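Local coordinates for homoserine dehydrogenase (Thermoplasma acidophilum, PDB 3ING), which probably catalyses the NADPH-dependent reduction of aspartate semialdehyde to homoserine, a step on the way to threonine and methionine, at residues 107-112 against 131-137; 118-122 against 216-220; 175-180 against 248-252; 283-287 against 299-304. One frame throughout, in Å; residues are numbered along the deposited sequence.

Contact 1: residues 107-112 against 131-137; sequences FESGMN and SANQNSK. With EDO (1,2-ethanediol), chain H.
The aromatic part of this contact is the ring of F107, which lies against the last turn of helix 119-135. CA of A132 sits over one face, 4.0 Å from the ring centroid of F107 in a CH-pi contact and displaced toward the rim, while CB of A132 touches CE2 and CZ. At the ring edge, near its plane, OG of S131 comes within 3.4 Å of CD2 of F107.

Aliphatic contacts continue along K137, whose chain runs past the ring in the opposite direction. Bends at chi2 (-66°) and chi4 (-74°) fold it over the turn 109-111, so that CE lies 3.4 Å from C of G110. Both helices end here in Schellman motifs, with G110 and S136 at positive phi, and the pairing joins the C-terminal ends of two helices of the Rossmann-type NAD-binding domain. From G110 the chain turns into strand 112-115 of its sheet.

Polar links are indirect across the interface. NZ of K137 curls back to O of N135 at 2.7 Å, and ND2 of N135 donates to S131 O at 2.8 Å, which fixes the amide beside E108. One water joins OE2 of E108, OG of S131 and ND2 of N135; E108 also forms a salt bridge with R104. Where N112 crosses K137, its OD1 lies 3.3 Å from CB of K137 and accepts a hydrogen bond from the backbone N of Y138.

Contact 2: residues 118-122 against 216-220; sequences KSGLA and RKSVI. With NDP (NADPH dihydro-nicotinamide-adenine-dinucleotide phosphate), chain C.
K118 and K217 bring their amino groups to within 2.8 Å, NZ to NZ, with no hydrogen bond between these two donors. The chain of K118 is extended beyond CG, its chi4 of 175° keeping NZ in line with the chain beside the nicotinamide ring of NADPH, where CE of K118 approaches C6N of the cofactor at 3.4 Å. K217 is also extended as far as CE, but a final bend (chi4 -71°) turns its NZ across the end of K118. Each NZ has an oxygen partner elsewhere: D213 forms a salt bridge with K118, and the backbone O of T144 accepts from K217.

The two helices belong to different parts of the fold. Helix 119-135 follows a strand of the Rossmann-type nucleotide-binding domain, helix 212-226 carries the predicted proton donor K217, and their meeting places that lysine beside the cofactor, as expected at the domain junction of a homoserine dehydrogenase.

Behind the lysines the packing is aliphatic. CB of A122 fits against CB of R216 at 3.5 Å, and CG1 of V219 meets the backbone O of A122 at 3.6 Å. I220 sends CG1 and CD1 alongside CB of L121, with CG1 3.8 Å from that atom. R216, extended from CG to NE, passes S119 and reaches a water lying in its guanidinium plane; this water accepts from NE of R216 at 2.8 Å and donates to OG of S119. The far end of R216 forms a salt bridge with D207, while OG of S119 is hydrogen-bonded to the backbone O of S93.

Contact 3: residues 175-180 against 248-252; sequences INYVIR and NDRLV. With EDO (1,2-ethanediol), chain F.
L251 and R250, neighbours on strand 249-258, bury the most surface here, both against helix 173-183. The axes of helix 175-180 and strand 249-252 approach to 7.6 Å and run nearly antiparallel, at 166°, so the helix lies along the antiparallel sheet.

L251 is gripped through its backbone by one side chain. The amide of N176 receives L251 N on OD1 at 2.8 Å, tilted from the carbonyl plane, and donates from ND2 to L251 O at 3.0 Å. This second bond is almost straight (174°) and uses a lone pair in the carbonyl plane. ND2 is also hydrogen-bonded to S172 O just before the helix, which helps fix the amide's rotation. The side chain of L251 turns to the helix, with CG 4.0 Å from CG2 of I175 and CB the same distance from CD1 of I179.

R250 bends at chi2 (-74°) and R180 at chi3, which lays the two guanidinium groups flat on each other. The group centres are 3.6 Å apart, and NH2 of R250 stands over the middle of the R180 group. Carbonyls serve both groups: NH1 of R250 donates to D249 O at 2.9 Å, in the guanidinium plane but from above the carbonyl plane, and also to A247 O, while NH1 of R180 bonds to I280 O.

The two amide bonds give N and O of L251 the acceptor and donor that a neighbouring strand could otherwise supply. The arginine stack is consistent with like charges being tolerated face to face when carbonyl oxygens take up N-H groups of both.

Contact 4: residues 283-287 against 299-304; sequences DGLGY and VSDIYD. With EDO (1,2-ethanediol), chain F.
With CG set between its backbone N and carbonyl carbon (chi1 65°), Y287 folds its ring over V299. CB of V299 lies over a ring face, 4.0 Å from the Y287 centroid in a CH-pi contact, and OH of Y287 is hydrogen-bonded to P150 O. D301 takes a similar first torsion (chi1 62°), which turns its carboxylate across to the opposite strand; OD1 then accepts L285 N at 3.0 Å, nearly along its C-O axis. D301 N donates to L285 O, and Y287 and V299 form both bonds of a hydrogen-bonded pair.

This is the open end of the antiparallel hairpin 286-291/296-301. At the non-hydrogen-bonded pair G286 and S300, the CA atoms come to 3.8 Å, an approach that the missing side chain of G286 permits. Strand 299-301 also pairs with the second subunit, whose N298 is hydrogen-bonded to OG of S300, carrying the sheet across the dimer interface.

Beyond the strands, D304 N donates almost straight (172°) to D283 O at 2.8 Å. D283 lays CB against CD2 of Y303, and its carboxylate forms a salt bridge with K198. CD1 of L285 touches the carboxylate of D304, whose OD2 accepts from G148 N.

The four contacts trace a path from the outer end of the nucleotide-binding domain to the sheet domain and the dimer interface. Contacts 1 and 2 share helix 119-135, their centres about 20 Å apart: K118, where the chain enters it, touches the cofactor, while its end lies away from the annotated sites. Contact 2 touches NADPH directly. Contacts 3 and 4 reach the same antiparallel sheet, with centres about 13 Å apart, and meet where CE1 of Y177 lies 3.9 Å from OD1 of D283. Contact 4 comes closer to the pocket: the side chain of D304 is about 5 Å from NADPH, and that of L285 about 6 Å from that of K217, the predicted proton donor.

Contact 1: residues 107-112 against 131-137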
# COMPACT_ATOMS: atom_id res chain seq x y z
N PHE A 107 6.18 21.28 16.70
CA PHE A 107 4.78 21.61 16.51
C PHE A 107 4.50 23.05 16.87
O PHE A 107 3.72 23.72 16.18
CB PHE A 107 3.85 20.75 17.38
CG PHE A 107 3.87 19.30 17.08
CD1 PHE A 107 3.99 18.81 15.78
CD2 PHE A 107 3.67 18.40 18.10
CE1 PHE A 107 3.98 17.47 15.53
CE2 PHE A 107 3.64 17.06 17.88
CZ PHE A 107 3.80 16.57 16.58
N GLU A 108 5.07 23.50 17.98
CA GLU A 108 4.85 24.85 18.44
C GLU A 108 5.53 25.84 17.53
O GLU A 108 5.17 26.99 17.51
CB GLU A 108 5.38 25.05 19.88
CG GLU A 108 4.59 24.22 20.90
CD GLU A 108 5.07 24.35 22.33
OE1 GLU A 108 6.18 24.85 22.57
OE2 GLU A 108 4.31 23.89 23.21
N SER A 109 6.55 25.39 16.79
CA SER A 109 7.24 26.25 15.86
C SER A 109 6.59 26.25 14.48
O SER A 109 7.20 26.74 13.55
CB SER A 109 8.67 25.76 15.67
OG SER A 109 9.44 25.91 16.85
N GLY A 110 5.42 25.65 14.34
CA GLY A 110 4.73 25.66 13.05
C GLY A 110 5.11 24.54 12.09
O GLY A 110 4.84 24.61 10.88
N MSE A 111 5.69 23.47 12.62
CA MSE A 111 6.14 22.40 11.78
C MSE A 111 5.37 21.12 12.01
O MSE A 111 4.88 20.86 13.12
CB MSE A 111 7.61 22.13 12.05
CG MSE A 111 8.52 23.30 11.82
SE MSE A 111 10.36 22.78 12.00
CE MSE A 111 10.73 23.11 13.40
N ASN A 112 5.27 20.30 10.96
CA ASN A 112 4.82 18.91 11.16
C ASN A 112 6.04 18.06 11.42
O ASN A 112 7.17 18.56 11.34
CB ASN A 112 4.03 18.39 9.96
CG ASN A 112 2.76 19.14 9.73
OD1 ASN A 112 1.93 19.31 10.63
ND2 ASN A 112 2.58 19.60 8.50
N SER A 131 -0.07 17.41 21.87
CA SER A 131 0.65 18.59 21.39
C SER A 131 0.36 18.77 19.89
O SER A 131 0.19 19.90 19.40
CB SER A 131 2.14 18.44 21.70
OG SER A 131 2.89 19.55 21.25
N ALA A 132 0.30 17.67 19.15
CA ALA A 132 -0.03 17.75 17.71
C ALA A 132 -1.42 18.40 17.54
O ALA A 132 -1.62 19.33 16.76
CB ALA A 132 0.01 16.35 17.08
N ASN A 133 -2.39 17.86 18.28
CA ASN A 133 -3.76 18.37 18.25
C ASN A 133 -3.81 19.86 18.60
O ASN A 133 -4.32 20.66 17.83
CB ASN A 133 -4.65 17.61 19.22
CG ASN A 133 -6.08 18.13 19.21
OD1 ASN A 133 -6.80 17.99 18.23
ND2 ASN A 133 -6.49 18.74 20.32
N GLN A 134 -3.22 20.23 19.73
CA GLN A 134 -3.29 21.59 20.23
C GLN A 134 -2.68 22.59 19.26
O GLN A 134 -3.02 23.77 19.26
CB GLN A 134 -2.57 21.69 21.58
CG GLN A 134 -3.36 21.14 22.77
CD GLN A 134 -2.54 21.08 24.06
OE1 GLN A 134 -1.47 21.70 24.16
NE2 GLN A 134 -3.03 20.32 25.06
N ASN A 135 -1.72 22.14 18.48
CA ASN A 135 -1.04 23.03 17.56
C ASN A 135 -1.52 22.85 16.14
O ASN A 135 -1.04 23.53 15.26
CB ASN A 135 0.47 22.81 17.65
CG ASN A 135 1.05 23.33 18.93
OD1 ASN A 135 1.25 24.54 19.08
ND2 ASN A 135 1.38 22.42 19.85
N SER A 136 -2.50 21.97 15.93
CA SER A 136 -3.03 21.66 14.58
C SER A 136 -1.93 21.19 13.60
O SER A 136 -1.84 21.64 12.44
CB SER A 136 -3.82 22.83 14.00
OG SER A 136 -4.93 23.14 14.83
N LYS A 137 -1.12 20.26 14.07
CA LYS A 137 -0.06 19.72 13.23
C LYS A 137 -0.23 18.24 13.15
O LYS A 137 -1.12 17.67 13.81
CB LYS A 137 1.33 20.06 13.76
CG LYS A 137 1.59 21.51 13.93
CD LYS A 137 1.61 22.22 12.62
CE LYS A 137 1.90 23.67 12.81
NZ LYS A 137 0.73 24.40 13.38
C1 EDO H . -4.14 18.07 13.19
O1 EDO H . -3.66 18.30 14.52
C2 EDO H . -5.56 18.58 13.06
O2 EDO H . -5.53 19.84 12.38
O HOH W 1 1.68 26.38 16.03
O HOH W 2 2.23 21.95 22.71

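Contact 2: residues 118-122 against 216-220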
# COMPACT_ATOMS: atom_id res chain seq x y z
N LYS A 118 11.26 5.29 17.16
CA LYS A 118 10.10 4.62 17.75
C LYS A 118 9.85 4.96 19.20
O LYS A 118 8.76 4.65 19.72
CB LYS A 118 10.31 3.11 17.65
CG LYS A 118 10.58 2.71 16.22
CD LYS A 118 11.30 1.39 16.08
CE LYS A 118 12.08 1.38 14.74
NZ LYS A 118 12.91 0.15 14.59
N SER A 119 10.83 5.54 19.88
CA SER A 119 10.74 5.67 21.36
C SER A 119 9.75 6.72 21.85
O SER A 119 9.07 6.53 22.86
CB SER A 119 12.12 5.98 21.91
OG SER A 119 12.10 5.99 23.33
N GLY A 120 9.70 7.85 21.17
CA GLY A 120 8.73 8.89 21.54
C GLY A 120 7.32 8.36 21.47
O GLY A 120 6.61 8.41 22.42
N LEU A 121 6.95 7.78 20.32
CA LEU A 121 5.60 7.26 20.14
C LEU A 121 5.31 6.06 21.01
O LEU A 121 4.19 5.86 21.41
CB LEU A 121 5.38 6.90 18.66
CG LEU A 121 5.40 8.08 17.69
CD1 LEU A 121 5.37 7.62 16.23
CD2 LEU A 121 4.24 9.07 18.01
N ALA A 122 6.32 5.25 21.30
CA ALA A 122 6.10 4.05 22.13
C ALA A 122 5.90 4.36 23.63
O ALA A 122 5.25 3.59 24.33
CB ALA A 122 7.25 3.03 21.92
N ARG A 216 8.25 -1.68 21.05
CA ARG A 216 7.94 -0.31 20.69
C ARG A 216 7.06 -0.30 19.46
O ARG A 216 6.09 0.44 19.39
CB ARG A 216 9.23 0.50 20.43
CG ARG A 216 10.06 0.78 21.70
CD ARG A 216 11.42 1.27 21.25
NE ARG A 216 12.28 1.61 22.38
CZ ARG A 216 13.61 1.47 22.36
NH1 ARG A 216 14.24 0.89 21.32
NH2 ARG A 216 14.30 1.79 23.41
N LYS A 217 7.40 -1.14 18.49
CA LYS A 217 6.63 -1.20 17.26
C LYS A 217 5.21 -1.64 17.58
O LYS A 217 4.27 -1.15 16.99
CB LYS A 217 7.29 -2.15 16.24
CG LYS A 217 8.66 -1.71 15.79
CD LYS A 217 9.27 -2.68 14.78
CE LYS A 217 10.65 -2.19 14.32
NZ LYS A 217 10.60 -1.00 13.45
N SER A 218 5.04 -2.54 18.55
CA SER A 218 3.73 -3.07 18.84
C SER A 218 2.81 -2.02 19.45
O SER A 218 1.59 -2.09 19.26
CB SER A 218 3.80 -4.31 19.77
OG SER A 218 4.11 -4.00 21.13
N VAL A 219 3.40 -1.07 20.19
CA VAL A 219 2.65 0.05 20.81
C VAL A 219 2.13 0.95 19.70
O VAL A 219 0.98 1.35 19.70
CB VAL A 219 3.51 0.89 21.76
CG1 VAL A 219 2.76 2.14 22.21
CG2 VAL A 219 3.96 0.05 22.95
N ILE A 220 3.01 1.31 18.79
CA ILE A 220 2.66 2.19 17.69
C ILE A 220 1.55 1.54 16.86
O ILE A 220 0.56 2.20 16.51
CB ILE A 220 3.91 2.53 16.83
CG1 ILE A 220 4.93 3.25 17.69
CG2 ILE A 220 3.50 3.35 15.52
CD1 ILE A 220 6.28 3.41 17.04
PA NDP C . 22.52 5.68 13.89
O1A NDP C . 23.26 5.11 12.74
O2A NDP C . 23.08 5.42 15.23
O5B NDP C . 22.39 7.28 13.73
C5B NDP C . 21.84 8.15 14.69
C4B NDP C . 22.12 9.60 14.31
O4B NDP C . 21.67 10.49 15.30
C3B NDP C . 23.62 9.89 14.20
O3B NDP C . 23.86 10.97 13.31
C2B NDP C . 23.98 10.28 15.59
O2B NDP C . 25.14 11.06 15.69
C1B NDP C . 22.78 11.13 15.93
N9A NDP C . 22.50 11.26 17.35
C8A NDP C . 22.72 10.40 18.39
N7A NDP C . 22.21 10.99 19.52
C5A NDP C . 21.68 12.17 19.19
C6A NDP C . 21.07 13.14 19.97
N6A NDP C . 20.65 12.84 21.19
N1A NDP C . 20.64 14.23 19.31
C2A NDP C . 20.83 14.44 17.96
N3A NDP C . 21.43 13.49 17.16
C4A NDP C . 21.84 12.37 17.82
O3 NDP C . 20.99 5.18 13.84
PN NDP C . 20.18 4.68 12.55
O1N NDP C . 20.55 3.26 12.26
O2N NDP C . 20.36 5.73 11.49
O5D NDP C . 18.64 4.67 13.06
C5D NDP C . 18.07 5.96 13.29
C4D NDP C . 16.64 5.79 13.79
O4D NDP C . 15.92 5.10 12.80
C3D NDP C . 16.53 4.95 15.03
O3D NDP C . 15.63 5.51 16.00
C2D NDP C . 16.07 3.60 14.53
O2D NDP C . 15.34 2.88 15.49
C1D NDP C . 15.22 4.00 13.35
N1N NDP C . 15.03 2.94 12.37
C2N NDP C . 16.13 2.34 11.80
C3N NDP C . 16.03 1.21 11.01
C7N NDP C . 17.23 0.72 10.31
O7N NDP C . 17.03 0.17 9.06
N7N NDP C . 18.46 0.90 10.78
C4N NDP C . 14.68 0.77 10.45
C5N NDP C . 13.55 1.51 11.11
C6N NDP C . 13.76 2.55 12.01
P2B NDP C . 26.55 10.64 15.07
O1X NDP C . 27.43 11.70 15.67
O2X NDP C . 26.51 10.51 13.52
O3X NDP C . 26.81 9.29 15.66
O HOH W 3 11.90 3.17 24.62

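Contact 3: residues 175-180 against 248-252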
# COMPACT_ATOMS: atom_id res chain seq x y z
N ILE A 175 16.39 -8.98 15.67
CA ILE A 175 16.03 -10.16 16.51
C ILE A 175 15.68 -11.34 15.63
O ILE A 175 16.04 -12.47 15.90
CB ILE A 175 14.91 -9.82 17.55
CG1 ILE A 175 14.74 -10.97 18.57
CG2 ILE A 175 13.60 -9.42 16.85
CD1 ILE A 175 14.04 -10.58 19.88
N ASN A 176 15.01 -11.09 14.51
CA ASN A 176 14.62 -12.17 13.64
C ASN A 176 15.81 -12.77 12.87
O ASN A 176 15.94 -13.97 12.72
CB ASN A 176 13.50 -11.71 12.71
CG ASN A 176 12.14 -12.00 13.30
OD1 ASN A 176 11.74 -13.17 13.38
ND2 ASN A 176 11.44 -10.95 13.76
N TYR A 177 16.70 -11.89 12.43
CA TYR A 177 17.92 -12.26 11.74
C TYR A 177 18.75 -13.10 12.67
O TYR A 177 19.33 -14.15 12.28
CB TYR A 177 18.64 -10.96 11.36
CG TYR A 177 19.81 -11.08 10.43
CD1 TYR A 177 19.63 -11.41 9.11
CD2 TYR A 177 21.11 -10.80 10.85
CE1 TYR A 177 20.70 -11.50 8.22
CE2 TYR A 177 22.18 -10.88 9.99
CZ TYR A 177 21.96 -11.23 8.66
OH TYR A 177 22.97 -11.29 7.74
N VAL A 178 18.83 -12.65 13.93
CA VAL A 178 19.61 -13.39 14.96
C VAL A 178 19.05 -14.78 15.18
O VAL A 178 19.77 -15.75 15.15
CB VAL A 178 19.66 -12.63 16.32
CG1 VAL A 178 20.06 -13.56 17.45
CG2 VAL A 178 20.62 -11.43 16.21
N ILE A 179 17.76 -14.87 15.43
CA ILE A 179 17.11 -16.17 15.65
C ILE A 179 17.32 -17.09 14.45
O ILE A 179 17.72 -18.24 14.58
CB ILE A 179 15.57 -15.96 15.91
CG1 ILE A 179 15.34 -15.30 17.28
CG2 ILE A 179 14.80 -17.26 15.83
CD1 ILE A 179 13.90 -14.83 17.49
N ARG A 180 17.08 -16.58 13.24
CA ARG A 180 17.21 -17.43 12.05
C ARG A 180 18.64 -17.93 11.81
O ARG A 180 18.86 -19.08 11.41
CB ARG A 180 16.68 -16.70 10.83
CG ARG A 180 15.19 -16.46 10.95
CD ARG A 180 14.63 -15.77 9.74
NE ARG A 180 14.72 -16.59 8.55
CZ ARG A 180 14.14 -16.31 7.38
NH1 ARG A 180 13.42 -15.21 7.23
NH2 ARG A 180 14.27 -17.14 6.38
N ASN A 248 11.96 -22.81 11.67
CA ASN A 248 10.71 -22.09 11.47
C ASN A 248 10.31 -21.12 12.61
O ASN A 248 9.21 -20.58 12.60
CB ASN A 248 9.57 -23.08 11.16
CG ASN A 248 9.27 -24.03 12.29
OD1 ASN A 248 10.15 -24.37 13.08
ND2 ASN A 248 8.00 -24.49 12.36
N ASP A 249 11.24 -20.82 13.51
CA ASP A 249 10.98 -19.86 14.58
C ASP A 249 11.22 -18.43 14.08
O ASP A 249 12.25 -18.13 13.44
CB ASP A 249 11.91 -20.07 15.79
CG ASP A 249 11.62 -21.35 16.56
OD1 ASP A 249 10.50 -21.88 16.48
OD2 ASP A 249 12.54 -21.81 17.25
N ARG A 250 10.26 -17.57 14.41
CA ARG A 250 10.28 -16.16 14.11
C ARG A 250 9.71 -15.39 15.30
O ARG A 250 8.84 -15.90 16.05
CB ARG A 250 9.44 -15.85 12.89
CG ARG A 250 9.79 -16.61 11.62
CD ARG A 250 11.07 -16.11 10.98
NE ARG A 250 11.21 -16.78 9.68
CZ ARG A 250 11.73 -17.98 9.52
NH1 ARG A 250 12.17 -18.69 10.55
NH2 ARG A 250 11.84 -18.48 8.32
N LEU A 251 10.20 -14.16 15.48
CA LEU A 251 9.66 -13.24 16.47
C LEU A 251 8.54 -12.47 15.76
O LEU A 251 8.76 -11.57 14.95
CB LEU A 251 10.76 -12.32 17.03
CG LEU A 251 10.43 -11.42 18.23
CD1 LEU A 251 9.59 -10.21 17.86
CD2 LEU A 251 9.77 -12.22 19.39
N VAL A 252 7.31 -12.85 16.08
CA VAL A 252 6.13 -12.30 15.43
C VAL A 252 5.43 -11.32 16.36
O VAL A 252 5.23 -11.59 17.54
CB VAL A 252 5.13 -13.44 15.06
CG1 VAL A 252 3.85 -12.89 14.45
CG2 VAL A 252 5.81 -14.48 14.08
C1 EDO F . 13.55 -11.87 8.96
O1 EDO F . 13.50 -12.53 7.69
C2 EDO F . 14.97 -11.42 9.31
O2 EDO F . 15.17 -10.06 8.91

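Contact 4: residues 283-287 against 299-304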
# COMPACT_ATOMS: atom_id res chain seq x y z
N ASP A 283 16.52 -11.43 4.55
CA ASP A 283 16.80 -9.99 4.67
C ASP A 283 15.57 -9.10 4.62
O ASP A 283 15.69 -7.86 4.60
CB ASP A 283 17.74 -9.55 3.55
CG ASP A 283 19.09 -10.18 3.64
OD1 ASP A 283 19.64 -10.20 4.75
OD2 ASP A 283 19.56 -10.71 2.62
N GLY A 284 14.39 -9.70 4.65
CA GLY A 284 13.18 -8.92 4.49
C GLY A 284 12.32 -8.86 5.73
O GLY A 284 12.60 -9.54 6.73
N LEU A 285 11.25 -8.07 5.63
CA LEU A 285 10.22 -7.96 6.66
C LEU A 285 8.85 -8.03 5.99
O LEU A 285 8.75 -7.94 4.75
CB LEU A 285 10.37 -6.64 7.42
CG LEU A 285 11.67 -6.39 8.21
CD1 LEU A 285 11.67 -4.96 8.87
CD2 LEU A 285 11.78 -7.42 9.26
N GLY A 286 7.79 -8.18 6.76
CA GLY A 286 6.46 -8.23 6.16
C GLY A 286 5.40 -8.53 7.17
O GLY A 286 5.69 -8.82 8.32
N TYR A 287 4.15 -8.43 6.73
CA TYR A 287 3.01 -8.60 7.57
C TYR A 287 1.73 -8.99 6.81
O TYR A 287 1.66 -9.01 5.56
CB TYR A 287 2.75 -7.30 8.36
CG TYR A 287 2.36 -6.15 7.44
CD1 TYR A 287 1.06 -5.97 7.04
CD2 TYR A 287 3.30 -5.26 6.96
CE1 TYR A 287 0.68 -4.92 6.18
CE2 TYR A 287 2.94 -4.23 6.10
CZ TYR A 287 1.63 -4.06 5.72
OH TYR A 287 1.26 -3.00 4.86
N VAL A 299 1.94 -8.05 2.77
CA VAL A 299 2.89 -7.05 2.26
C VAL A 299 4.25 -7.41 2.83
O VAL A 299 4.35 -7.76 4.02
CB VAL A 299 2.53 -5.61 2.67
CG1 VAL A 299 3.51 -4.59 2.01
CG2 VAL A 299 1.06 -5.27 2.34
N SER A 300 5.25 -7.43 1.98
CA SER A 300 6.61 -7.72 2.41
C SER A 300 7.62 -7.04 1.50
O SER A 300 7.25 -6.38 0.52
CB SER A 300 6.83 -9.23 2.45
OG SER A 300 6.77 -9.82 1.18
N ASP A 301 8.90 -7.18 1.81
CA ASP A 301 9.93 -6.76 0.88
C ASP A 301 11.04 -7.79 0.82
O ASP A 301 11.04 -8.75 1.58
CB ASP A 301 10.48 -5.35 1.17
CG ASP A 301 11.14 -5.21 2.52
OD1 ASP A 301 11.30 -6.21 3.24
OD2 ASP A 301 11.44 -4.05 2.88
N ILE A 302 12.00 -7.53 -0.05
CA ILE A 302 13.09 -8.45 -0.28
C ILE A 302 14.28 -8.12 0.59
O ILE A 302 14.94 -8.99 1.13
CB ILE A 302 13.45 -8.42 -1.77
CG1 ILE A 302 12.26 -8.93 -2.61
CG2 ILE A 302 14.69 -9.23 -2.09
CD1 ILE A 302 11.88 -10.35 -2.33
N TYR A 303 14.61 -6.84 0.71
CA TYR A 303 15.77 -6.46 1.48
C TYR A 303 15.40 -5.20 2.24
O TYR A 303 15.21 -4.18 1.62
CB TYR A 303 16.93 -6.19 0.53
CG TYR A 303 18.22 -5.91 1.26
CD1 TYR A 303 18.54 -4.63 1.69
CD2 TYR A 303 19.11 -6.94 1.55
CE1 TYR A 303 19.73 -4.38 2.39
CE2 TYR A 303 20.28 -6.71 2.25
CZ TYR A 303 20.61 -5.43 2.65
OH TYR A 303 21.82 -5.20 3.32
N ASP A 304 15.26 -5.31 3.54
CA ASP A 304 14.86 -4.16 4.32
C ASP A 304 16.08 -3.62 5.07
O ASP A 304 16.58 -4.22 6.02
CB ASP A 304 13.79 -4.54 5.30
CG ASP A 304 13.03 -3.34 5.81
OD1 ASP A 304 13.53 -2.63 6.71
OD2 ASP A 304 11.94 -3.11 5.27
C1 EDO F . 13.55 -11.87 8.96
O1 EDO F . 13.50 -12.53 7.69
C2 EDO F . 14.97 -11.42 9.31
O2 EDO F . 15.17 -10.06 8.91
O HOH W 4 15.49 -11.65 1.75